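Local coordinates for protein putative thioesterase II (Thermobifida fusca, PDB 3BBJ) that probably hydrolyses acyl-CoA thioesters, using a pair of HotDog-type thioesterase domains, at residues 73-79 and 90-96. Sequence-based numbering, arbitrary orientation.
Sequences PAEIETR and VQTTLFQ
Residues 73-79 and 90-96 are the two extended arms of a beta hairpin, antiparallel at 165° with their axes 4.6 Å apart. Glu75-Phe95, Glu77-Thr93 and Arg79-Gln91 are the hydrogen-bonded pairs, each closed in both directions: Glu75 N to Phe95 O is 2.8 Å and Phe95 N to Glu75 O 2.7 Å; Glu77 N to Thr93 O is 3.0 Å and Thr93 N to Glu77 O 3.1 Å; Arg79 N to Gln91 O is 2.7 Å and Gln91 N to Arg79 O 2.6 Å. Between them lie the non-hydrogen-bonded pairs Ile76-Leu94 and Thr78-Thr92, CA atoms 4.7 and 4.3 Å apart. Past the last backbone pair, Gln96 sends NE2 to Pro73 O at 3.2 Å; the same amide nitrogen is also hydrogen-bonded to Ser70 O.

Ile76, Thr78, Thr92 and Leu94 share one face. Leu94 (t, p) brings CD1 to 3.5 Å from Ala74 CB and 3.7 Å from Ile76 CG1. On the other face Phe95 (chi1 m) swings its ring along the strand, putting CE1 3.5 Å from Glu77 CB, while Arg79 and Gln91 lie side by side.

Strands 21-26 and 99-109 flank the hairpin in the N-terminal, HotDog-family half of a continuous antiparallel sheet. Its chemistry is two-sided: a buried face of Ile, Leu and Thr side chains under helix 38-51, where Thr92 OG1 and Ser48 OG are hydrogen-bonded, and a polar, more exposed one on which Phe95 lies against the aliphatic part of Glu77.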
# COMPACT_ATOMS: atom_id res chain seq x y z
N PRO A 73 14.37 25.62 0.17
CA PRO A 73 14.24 25.03 -1.16
C PRO A 73 14.53 23.52 -1.24
O PRO A 73 15.34 22.98 -0.49
CB PRO A 73 15.26 25.82 -2.00
CG PRO A 73 15.67 26.98 -1.16
CD PRO A 73 15.49 26.57 0.25
N ALA A 74 13.82 22.88 -2.16
CA ALA A 74 14.00 21.48 -2.50
C ALA A 74 13.72 21.39 -3.99
O ALA A 74 13.03 22.24 -4.55
CB ALA A 74 13.06 20.64 -1.71
N GLU A 75 14.27 20.37 -4.65
CA GLU A 75 14.11 20.23 -6.10
C GLU A 75 13.53 18.87 -6.47
O GLU A 75 13.83 17.86 -5.85
CB GLU A 75 15.42 20.54 -6.86
CG GLU A 75 16.72 20.07 -6.21
CD GLU A 75 17.17 20.92 -5.01
OE1 GLU A 75 16.59 22.02 -4.78
OE2 GLU A 75 18.12 20.48 -4.31
N ILE A 76 12.68 18.87 -7.49
CA ILE A 76 11.95 17.69 -7.92
C ILE A 76 12.30 17.25 -9.34
O ILE A 76 12.34 18.05 -10.28
CB ILE A 76 10.45 17.94 -7.85
CG1 ILE A 76 10.05 18.11 -6.38
CG2 ILE A 76 9.67 16.78 -8.55
CD1 ILE A 76 8.66 18.67 -6.17
N GLU A 77 12.50 15.94 -9.48
CA GLU A 77 12.95 15.32 -10.71
C GLU A 77 11.93 14.24 -11.11
O GLU A 77 11.79 13.25 -10.41
CB GLU A 77 14.32 14.73 -10.39
CG GLU A 77 15.17 14.31 -11.55
CD GLU A 77 16.60 14.02 -11.10
OE1 GLU A 77 17.22 14.93 -10.49
OE2 GLU A 77 17.09 12.90 -11.36
N THR A 78 11.21 14.46 -12.20
CA THR A 78 10.11 13.57 -12.63
C THR A 78 10.42 12.69 -13.84
O THR A 78 11.34 12.94 -14.59
CB THR A 78 8.81 14.34 -12.93
OG1 THR A 78 8.99 15.18 -14.08
CG2 THR A 78 8.38 15.20 -11.74
N ARG A 79 9.63 11.63 -14.00
CA ARG A 79 9.83 10.67 -15.09
C ARG A 79 8.55 9.87 -15.36
O ARG A 79 8.02 9.23 -14.46
CB ARG A 79 10.97 9.74 -14.73
CG ARG A 79 11.49 8.93 -15.88
CD ARG A 79 12.87 8.39 -15.56
NE ARG A 79 13.25 7.33 -16.48
CZ ARG A 79 13.14 6.03 -16.25
NH1 ARG A 79 12.65 5.56 -15.10
NH2 ARG A 79 13.53 5.17 -17.18
N VAL A 90 3.77 8.07 -13.40
CA VAL A 90 4.86 9.03 -13.24
C VAL A 90 5.67 8.77 -11.95
O VAL A 90 5.13 8.58 -10.86
CB VAL A 90 4.32 10.52 -13.23
CG1 VAL A 90 5.48 11.57 -13.23
CG2 VAL A 90 3.37 10.77 -14.41
N GLN A 91 6.99 8.75 -12.10
CA GLN A 91 7.92 8.67 -10.98
C GLN A 91 8.40 10.10 -10.67
O GLN A 91 8.75 10.88 -11.59
CB GLN A 91 9.08 7.76 -11.34
CG GLN A 91 10.16 7.56 -10.32
CD GLN A 91 11.16 6.50 -10.79
OE1 GLN A 91 12.30 6.82 -11.13
NE2 GLN A 91 10.71 5.25 -10.87
N THR A 92 8.40 10.43 -9.39
CA THR A 92 8.76 11.77 -8.94
C THR A 92 9.61 11.62 -7.68
O THR A 92 9.25 10.87 -6.75
CB THR A 92 7.50 12.63 -8.70
OG1 THR A 92 7.87 13.92 -8.20
CG2 THR A 92 6.53 11.94 -7.72
N THR A 93 10.76 12.29 -7.68
CA THR A 93 11.71 12.21 -6.57
C THR A 93 12.08 13.61 -6.04
O THR A 93 12.36 14.53 -6.83
CB THR A 93 12.97 11.46 -7.01
OG1 THR A 93 12.60 10.24 -7.66
CG2 THR A 93 13.90 11.16 -5.81
N LEU A 94 12.08 13.74 -4.71
CA LEU A 94 12.40 15.01 -4.05
C LEU A 94 13.84 15.01 -3.55
O LEU A 94 14.26 14.06 -2.88
CB LEU A 94 11.47 15.26 -2.88
CG LEU A 94 11.66 16.55 -2.10
CD1 LEU A 94 11.43 17.77 -3.01
CD2 LEU A 94 10.71 16.57 -0.89
N PHE A 95 14.56 16.09 -3.88
CA PHE A 95 15.95 16.28 -3.48
C PHE A 95 16.10 17.53 -2.64
O PHE A 95 15.40 18.52 -2.82
CB PHE A 95 16.84 16.43 -4.69
CG PHE A 95 16.87 15.24 -5.57
CD1 PHE A 95 15.87 15.02 -6.50
CD2 PHE A 95 17.92 14.34 -5.49
CE1 PHE A 95 15.91 13.90 -7.34
CE2 PHE A 95 17.96 13.22 -6.34
CZ PHE A 95 16.96 13.00 -7.26
N GLN A 96 17.04 17.48 -1.70
CA GLN A 96 17.34 18.64 -0.86
C GLN A 96 18.77 18.50 -0.35
O GLN A 96 19.12 17.50 0.30
CB GLN A 96 16.35 18.77 0.30
CG GLN A 96 16.31 20.18 0.89
CD GLN A 96 15.45 20.31 2.14
OE1 GLN A 96 15.50 19.48 3.05
NE2 GLN A 96 14.66 21.40 2.21